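NS6 protease (Murine norovirus 1, PDB 4ASH) is a trypsin-like cysteine protease that, as in other caliciviruses, probably cleaves the viral polyprotein into its mature proteins. Local coordinates at residues Thr50-Ser53 against Leu58-Tyr61; Pro144-Tyr147 against Thr152-Val155; Ile7-Val12 against Ala65-Ile70. The protein carries 1 engineered substitution. All blocks are in the same frame, centred on the assembly; numbering follows the deposited sequence.

Overall arrangement
The three contacts sample both halves of a trypsin-like fold. Interaction 1 is a hairpin at one edge of the five-stranded antiparallel sheet, and interaction 3 fastens the lead-in to strand 11-14, at the opposite edge of that sheet, to the loop that follows the hairpin; their centres lie about 17 Å apart. Interaction 2 belongs to the second sheet. Its centre is about 14 Å from that of interaction 3, and the two touch where Pro144 CD packs 3.8 Å from Val11 CG2. Interactions 1 and 2 do not touch, their nearest atoms being about 9 Å apart. In proteases of this fold the active site lies in the cleft between the two halves.

Interaction 1. Residues Thr50-Ser53 against Leu58-Tyr61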
loop_
_atom_site.group_PDB
_atom_site.type_symbol
_atom_site.label_atom_id
_atom_site.label_comp_id
_atom_site.label_asym_id
_atom_site.label_seq_id
_atom_site.Cartn_x
_atom_site.Cartn_y
_atom_site.Cartn_z
ATOM N N THR A 50 -4.542 6.459 16.365
ATOM C CA THR A 50 -5.836 6.563 15.722
ATOM C C THR A 50 -5.780 5.828 14.396
ATOM O O THR A 50 -4.700 5.627 13.828
ATOM C CB THR A 50 -6.237 8.021 15.474
ATOM O OG1 THR A 50 -5.282 8.639 14.605
ATOM C CG2 THR A 50 -6.294 8.788 16.784
ATOM N N VAL A 51 -6.941 5.406 13.917
ATOM C CA VAL A 51 -6.996 4.615 12.701
ATOM C C VAL A 51 -8.011 5.235 11.773
ATOM O O VAL A 51 -9.107 5.621 12.196
ATOM C CB VAL A 51 -7.393 3.159 12.983
ATOM C CG1 VAL A 51 -7.361 2.360 11.698
ATOM C CG2 VAL A 51 -6.458 2.539 14.011
ATOM N N THR A 52 -7.637 5.381 10.512
ATOM C CA THR A 52 -8.599 5.832 9.524
ATOM C C THR A 52 -8.641 4.814 8.395
ATOM O O THR A 52 -7.623 4.240 8.017
ATOM C CB THR A 52 -8.290 7.249 8.976
ATOM O OG1 THR A 52 -7.210 7.198 8.038
ATOM C CG2 THR A 52 -7.931 8.201 10.110
ATOM N N SER A 53 -9.836 4.573 7.879
ATOM C CA SER A 53 -9.991 3.673 6.756
ATOM C C SER A 53 -10.737 4.349 5.618
ATOM O O SER A 53 -11.563 5.246 5.823
ATOM C CB SER A 53 -10.714 2.390 7.173
ATOM O OG SER A 53 -11.970 2.679 7.753
ATOM N N LEU A 58 -5.957 1.365 4.914
ATOM C CA LEU A 58 -6.008 1.621 6.347
ATOM C C LEU A 58 -4.751 2.356 6.821
ATOM O O LEU A 58 -3.633 1.965 6.482
ATOM C CB LEU A 58 -6.167 0.287 7.085
ATOM C CG LEU A 58 -6.512 0.327 8.566
ATOM C CD1 LEU A 58 -7.865 0.990 8.770
ATOM C CD2 LEU A 58 -6.519 -1.092 9.114
ATOM N N LYS A 59 -4.932 3.425 7.595
ATOM C CA LYS A 59 -3.806 4.205 8.087
ATOM C C LYS A 59 -3.865 4.339 9.598
ATOM O O LYS A 59 -4.899 4.706 10.158
ATOM C CB LYS A 59 -3.786 5.594 7.431
ATOM C CG LYS A 59 -2.692 6.530 7.951
ATOM C CD LYS A 59 -2.501 7.719 7.024
ATOM C CE LYS A 59 -3.737 8.614 6.975
ATOM N NZ LYS A 59 -4.023 9.248 8.293
ATOM N N TYR A 60 -2.745 4.041 10.244
ATOM C CA TYR A 60 -2.586 4.220 11.680
ATOM C C TYR A 60 -1.675 5.396 11.928
ATOM O O TYR A 60 -0.617 5.500 11.305
ATOM C CB TYR A 60 -1.917 2.988 12.291
ATOM C CG TYR A 60 -2.718 1.723 12.194
ATOM C CD1 TYR A 60 -2.729 0.980 11.022
ATOM C CD2 TYR A 60 -3.420 1.243 13.283
ATOM C CE1 TYR A 60 -3.452 -0.203 10.930
ATOM C CE2 TYR A 60 -4.145 0.060 13.201
ATOM C CZ TYR A 60 -4.155 -0.654 12.021
ATOM O OH TYR A 60 -4.856 -1.843 11.936
ATOM N N TYR A 61 -2.085 6.284 12.830
ATOM C CA TYR A 61 -1.234 7.387 13.243
ATOM C C TYR A 61 -0.910 7.291 14.734
ATOM O O TYR A 61 -1.811 7.245 15.576
ATOM C CB TYR A 61 -1.886 8.741 12.922
ATOM C CG TYR A 61 -1.134 9.888 13.573
ATOM C CD1 TYR A 61 0.045 10.374 13.017
ATOM C CD2 TYR A 61 -1.564 10.432 14.773
ATOM C CE1 TYR A 61 0.763 11.398 13.629
ATOM C CE2 TYR A 61 -0.855 11.458 15.391
ATOM C CZ TYR A 61 0.303 11.936 14.814
ATOM O OH TYR A 61 0.999 12.960 15.419
#
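Thr52 and Lys59 pair through two backbone hydrogen bonds, Thr52 N to Lys59 O and Lys59 N to Thr52 O, each 2.8 Å long and the second nearly straight, with 171° at the hydrogen. Thr50 and Tyr61 form the next such pair, with 2.9 Å from Thr50 N to Tyr61 O and the same length for the return bond from Tyr61 N to Thr50 O. Val51-Tyr60 and Ser53-Leu58 are the non-hydrogen-bonded pairs in this regular antiparallel register. There the CA atoms come closer, and Val51 CA offers a C-H to Lys59 O at 3.3 Å.

Side chains alternate between the two faces of the hairpin. On one, Lys59 runs beside Thr52 until bends at chi3 (65°) and chi4 (64°) fold its ammonium end back. NZ then stops 3.8 Å from Thr52 OG1, a proximity too long for a bond. Thr50 OG1 lies near the plane of the Tyr61 ring, at its edge, and beside Tyr61 CB.

The other face, with Val51, Ser53, Leu58 and Tyr60, is largely apolar across the contact, and Val51 lies between Leu58 and Tyr60. CG1 presses on Leu58 CD1 at 3.3 Å, tighter than ordinary carbon contact, and also lies over the rim of one face of the Tyr60 ring. CG2 meets the CD2-CE2 side of that ring, 3.4 Å from Tyr60 CD2. Leu58 CD1 reaches across to Ser53 CB as well.

This hairpin closes one side of the five-stranded sheet: strand 49-54 is its outermost strand within the chain, while strand 57-62 bonds on its far side to strand 26-30 through Leu58 with Thr29 and Tyr60 with Phe27. Tyr60 points inward, meeting the Phe14 ring at a steep angle and packing on Ala34 and Ile41.

Interaction 2. Residues Pro144-Tyr147 against Thr152-Val155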
loop_
_atom_site.group_PDB
_atom_site.type_symbol
_atom_site.label_atom_id
_atom_site.label_comp_id
_atom_site.label_asym_id
_atom_site.label_seq_id
_atom_site.Cartn_x
_atom_site.Cartn_y
_atom_site.Cartn_z
ATOM N N PRO A 144 3.800 -1.905 -0.123
ATOM C CA PRO A 144 3.624 -0.587 -0.747
ATOM C C PRO A 144 3.955 -0.527 -2.239
ATOM O O PRO A 144 4.805 -1.257 -2.737
ATOM C CB PRO A 144 4.619 0.279 0.036
ATOM C CG PRO A 144 5.756 -0.689 0.297
ATOM C CD PRO A 144 5.052 -1.983 0.657
ATOM N N TYR A 145 3.287 0.391 -2.935
ATOM C CA TYR A 145 3.650 0.761 -4.289
ATOM C C TYR A 145 4.378 2.083 -4.198
ATOM O O TYR A 145 3.847 3.030 -3.617
ATOM C CB TYR A 145 2.389 0.991 -5.121
ATOM C CG TYR A 145 1.684 -0.261 -5.597
ATOM C CD1 TYR A 145 1.306 -1.261 -4.705
ATOM C CD2 TYR A 145 1.381 -0.434 -6.941
ATOM C CE1 TYR A 145 0.648 -2.408 -5.138
ATOM C CE2 TYR A 145 0.723 -1.577 -7.391
ATOM C CZ TYR A 145 0.359 -2.558 -6.485
ATOM O OH TYR A 145 -0.294 -3.698 -6.920
ATOM N N VAL A 146 5.577 2.158 -4.763
ATOM C CA VAL A 146 6.377 3.376 -4.681
ATOM C C VAL A 146 6.900 3.765 -6.059
ATOM O O VAL A 146 6.943 2.951 -6.971
ATOM C CB VAL A 146 7.580 3.215 -3.709
ATOM C CG1 VAL A 146 7.099 2.850 -2.307
ATOM C CG2 VAL A 146 8.562 2.163 -4.221
ATOM N N TYR A 147 7.291 5.020 -6.220
ATOM C CA TYR A 147 7.998 5.408 -7.435
ATOM C C TYR A 147 8.908 6.587 -7.155
ATOM O O TYR A 147 8.752 7.273 -6.143
ATOM C CB TYR A 147 7.040 5.705 -8.598
ATOM C CG TYR A 147 6.331 7.039 -8.541
ATOM C CD1 TYR A 147 5.283 7.258 -7.657
ATOM C CD2 TYR A 147 6.704 8.079 -9.385
ATOM C CE1 TYR A 147 4.621 8.478 -7.617
ATOM C CE2 TYR A 147 6.048 9.302 -9.352
ATOM C CZ TYR A 147 5.012 9.496 -8.460
ATOM O OH TYR A 147 4.357 10.712 -8.424
ATOM N N THR A 152 12.983 11.959 -5.807
ATOM C CA THR A 152 12.641 11.429 -4.491
ATOM C C THR A 152 11.643 10.273 -4.599
ATOM O O THR A 152 10.848 10.218 -5.537
ATOM C CB THR A 152 12.051 12.527 -3.583
ATOM O OG1 THR A 152 11.905 12.026 -2.247
ATOM C CG2 THR A 152 10.704 12.992 -4.111
ATOM N N TRP A 153 11.687 9.358 -3.636
ATOM C CA TRP A 153 10.763 8.222 -3.616
ATOM C C TRP A 153 9.491 8.511 -2.822
ATOM O O TRP A 153 9.545 8.994 -1.690
ATOM C CB TRP A 153 11.461 6.969 -3.090
ATOM C CG TRP A 153 12.486 6.443 -4.043
ATOM C CD1 TRP A 153 13.790 6.831 -4.140
ATOM C CD2 TRP A 153 12.287 5.441 -5.049
ATOM N NE1 TRP A 153 14.419 6.127 -5.141
ATOM C CE2 TRP A 153 13.520 5.269 -5.713
ATOM C CE3 TRP A 153 11.190 4.674 -5.450
ATOM C CZ2 TRP A 153 13.682 4.359 -6.757
ATOM C CZ3 TRP A 153 11.354 3.771 -6.487
ATOM C CH2 TRP A 153 12.591 3.622 -7.130
ATOM N N VAL A 154 8.342 8.228 -3.430
ATOM C CA VAL A 154 7.061 8.518 -2.803
ATOM C C VAL A 154 6.225 7.249 -2.817
ATOM O O VAL A 154 6.443 6.371 -3.648
ATOM C CB VAL A 154 6.309 9.667 -3.509
ATOM C CG1 VAL A 154 7.232 10.855 -3.699
ATOM C CG2 VAL A 154 5.781 9.214 -4.827
ATOM N N VAL A 155 5.323 7.115 -1.853
ATOM C CA VAL A 155 4.476 5.928 -1.800
ATOM C C VAL A 155 3.077 6.319 -2.267
ATOM O O VAL A 155 2.584 7.407 -1.952
ATOM C CB VAL A 155 4.513 5.222 -0.411
ATOM C CG1 VAL A 155 4.176 6.168 0.728
ATOM C CG2 VAL A 155 3.607 4.007 -0.386
#
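A β-hairpin of the second sheet of this trypsin-like fold pairs Tyr147 with Val154. Two backbone hydrogen bonds join them, 3.0 Å from Tyr147 N to Val154 O and 2.9 Å from Val154 N to Tyr147 O. Next to them Val146 and Val155 form a non-hydrogen-bonded pair, drawn in until Val146 CA lies 3.2 Å from Val154 O in a bent C-H...O contact beside the N-H bond.

Val146 divides its methyls between two partners. CG1 rests against Val155 CB, whereas CG2, set between the backbone N and the carbonyl carbon (chi1 -58° for CG1), comes obliquely to the six-membered ring of Trp153, 3.8 Å from its CE3. The indole lies against the backbone of the opposite strand, with Trp153 CE3 3.4 Å from Tyr147 C. Farther along, Val155 CG2 is anti to its own backbone N and reaches over to the first strand, touching Tyr145 O at 3.4 Å and Pro144 CB at 3.9 Å. Side-chain and main-chain atoms alike are thus packed against.

Tyr147 OH is hydrogen-bonded to Glu76 OE1, outside the hairpin, and Tyr145 OH to His159 ND1, farther along strand 152-162. Strand 144-149 is flanked by two antiparallel partners, strand 152-162 and strand 84-90, the latter bonded through Val146 with Ser86 and Pro144 with Leu88. On the other side of the hairpin, Val155 bonds to Val74 of the short parallel strand 74-75.

Interaction 3. Residues Ile7-Val12 against Ala65-Ile70; sequences IWSRVV and AVRPDI
Bends at chi2 (-79°) and chi3 (-53°) curl the side chain of Arg67 so that the end of its guanidinium meets Ser9, while Arg10, extended from CG to NE, carries its own guanidinium to Ile70. Arg67 grips Ser9 end-on. NH1 gives a 2.9 Å hydrogen bond to Ser9 O, almost straight at 175°, and NH2 reaches Ser9 OG at 3.2 Å along a more bent path. Both oxygens lie in the guanidinium plane, although NH1 approaches Ser9 O from well above the carbonyl plane rather than along a lone pair.

The same guanidinium is held along its adjoining NE-NH2 edge by Asp69, two residues on. NE bonds Asp69 OD1 at 2.9 Å on its syn lone pair, and NH2 bonds Asp69 OD2 at 3.0 Å, so NH2 serves the carboxylate and the serine together. This side-on salt bridge fixes the rotation of the group and presents NH1 to the backbone of Ser9. Arg67 to Ile70 form a type I β-turn, in the loop after strand 57-62; Ser9 belongs to the 3-10 turn that leads into strand 11-14, the first strand of the same sheet.

Ile70, the last residue of the turn, lays its side chain over one face of the Arg10 guanidinium, with CB 4.1 Å above the plane and over its centre. The contact is apolar covering, for the nitrogens of Arg10 bond elsewhere: NH2 to Pro71 O and NH1 to Trp21 O. Ser9 OG, which accepts from Arg67, is also hydrogen-bonded to Ser6 O.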
loop_
_atom_site.group_PDB
_atom_site.type_symbol
_atom_site.label_atom_id
_atom_site.label_comp_id
_atom_site.label_asym_id
_atom_site.label_seq_id
_atom_site.Cartn_x
_atom_site.Cartn_y
_atom_site.Cartn_z
ATOM N N ILE A 7 14.709 1.398 2.502
ATOM C CA ILE A 7 13.255 1.478 2.407
ATOM C C ILE A 7 12.601 0.155 2.810
ATOM O O ILE A 7 11.472 0.123 3.295
ATOM C CB ILE A 7 12.807 1.870 0.981
ATOM C CG1 ILE A 7 11.392 2.455 0.992
ATOM C CG2 ILE A 7 12.908 0.675 0.035
ATOM C CD1 ILE A 7 10.987 3.094 -0.322
ATOM N N TRP A 8 13.309 -0.947 2.599
ATOM C CA TRP A 8 12.732 -2.251 2.883
ATOM C C TRP A 8 12.475 -2.514 4.370
ATOM O O TRP A 8 11.586 -3.286 4.723
ATOM C CB TRP A 8 13.626 -3.354 2.304
ATOM C CG TRP A 8 13.566 -3.422 0.813
ATOM C CD1 TRP A 8 14.420 -2.836 -0.077
ATOM C CD2 TRP A 8 12.574 -4.091 0.039
ATOM N NE1 TRP A 8 14.022 -3.105 -1.365
ATOM C CE2 TRP A 8 12.890 -3.875 -1.324
ATOM C CE3 TRP A 8 11.449 -4.847 0.358
ATOM C CZ2 TRP A 8 12.136 -4.416 -2.362
ATOM C CZ3 TRP A 8 10.695 -5.389 -0.685
ATOM C CH2 TRP A 8 11.043 -5.166 -2.021
ATOM N N SER A 9 13.240 -1.878 5.254
ATOM C CA SER A 9 13.026 -2.116 6.676
ATOM C C SER A 9 11.694 -1.522 7.132
ATOM O O SER A 9 11.225 -1.827 8.237
ATOM C CB SER A 9 14.179 -1.552 7.517
ATOM O OG SER A 9 14.036 -0.159 7.668
ATOM N N ARG A 10 11.082 -0.720 6.252
ATOM C CA ARG A 10 9.772 -0.097 6.475
ATOM C C ARG A 10 8.619 -1.055 6.202
ATOM O O ARG A 10 7.475 -0.783 6.590
ATOM C CB ARG A 10 9.565 1.115 5.551
ATOM C CG ARG A 10 10.472 2.317 5.765
ATOM C CD ARG A 10 10.108 3.383 4.736
ATOM N NE ARG A 10 11.045 4.497 4.748
ATOM C CZ ARG A 10 10.745 5.729 5.136
ATOM N NH1 ARG A 10 9.506 6.041 5.515
ATOM N NH2 ARG A 10 11.685 6.658 5.116
ATOM N N VAL A 11 8.908 -2.157 5.501
ATOM C CA VAL A 11 7.890 -3.135 5.143
ATOM C C VAL A 11 7.948 -4.246 6.185
ATOM O O VAL A 11 8.985 -4.898 6.348
ATOM C CB VAL A 11 8.121 -3.710 3.728
ATOM C CG1 VAL A 11 7.002 -4.681 3.350
ATOM C CG2 VAL A 11 8.195 -2.580 2.692
ATOM N N VAL A 12 6.862 -4.405 6.936
ATOM C CA VAL A 12 6.804 -5.409 8.008
ATOM C C VAL A 12 5.525 -6.230 7.960
ATOM O O VAL A 12 4.505 -5.783 7.426
ATOM C CB VAL A 12 6.953 -4.779 9.423
ATOM C CG1 VAL A 12 8.298 -4.058 9.555
ATOM C CG2 VAL A 12 5.798 -3.817 9.726
ATOM N N ALA A 65 6.322 8.618 18.080
ATOM C CA ALA A 65 6.908 7.829 16.994
ATOM C C ALA A 65 7.172 6.394 17.438
ATOM O O ALA A 65 7.663 6.150 18.554
ATOM C CB ALA A 65 8.185 8.462 16.507
ATOM N N VAL A 66 6.825 5.457 16.567
ATOM C CA VAL A 66 7.182 4.046 16.790
ATOM C C VAL A 66 8.534 3.715 16.147
ATOM O O VAL A 66 9.326 2.938 16.701
ATOM C CB VAL A 66 6.097 3.122 16.217
ATOM C CG1 VAL A 66 6.498 1.647 16.365
ATOM C CG2 VAL A 66 4.738 3.404 16.868
ATOM N N ARG A 67 8.794 4.293 14.977
ATOM C CA ARG A 67 10.061 4.096 14.276
ATOM C C ARG A 67 10.773 5.437 14.058
ATOM O O ARG A 67 10.764 5.973 12.954
ATOM C CB ARG A 67 9.830 3.418 12.918
ATOM C CG ARG A 67 9.330 1.962 12.983
ATOM C CD ARG A 67 10.454 0.973 13.275
ATOM N NE ARG A 67 11.574 1.110 12.346
ATOM C CZ ARG A 67 11.691 0.462 11.185
ATOM N NH1 ARG A 67 10.754 -0.390 10.762
ATOM N NH2 ARG A 67 12.759 0.678 10.430
ATOM N N PRO A 68 11.419 5.964 15.102
ATOM C CA PRO A 68 12.088 7.266 14.964
ATOM C C PRO A 68 13.286 7.203 14.011
ATOM O O PRO A 68 13.792 8.245 13.588
ATOM C CB PRO A 68 12.551 7.569 16.391
ATOM C CG PRO A 68 12.714 6.228 17.025
ATOM C CD PRO A 68 11.627 5.366 16.430
ATOM N N ASP A 69 13.710 5.993 13.660
ATOM C CA ASP A 69 14.873 5.801 12.797
ATOM C C ASP A 69 14.601 6.067 11.318
ATOM O O ASP A 69 15.510 5.982 10.493
ATOM C CB ASP A 69 15.461 4.390 12.969
ATOM C CG ASP A 69 14.458 3.281 12.654
ATOM O OD1 ASP A 69 13.310 3.360 13.137
ATOM O OD2 ASP A 69 14.829 2.315 11.943
ATOM N N ILE A 70 13.358 6.391 10.973
ATOM C CA ILE A 70 13.018 6.525 9.566
ATOM C C ILE A 70 12.510 7.925 9.224
ATOM O O ILE A 70 11.695 8.502 9.942
ATOM C CB ILE A 70 11.987 5.478 9.123
ATOM C CG1 ILE A 70 10.648 5.717 9.817
ATOM C CG2 ILE A 70 12.493 4.073 9.396
ATOM C CD1 ILE A 70 9.611 4.698 9.462
#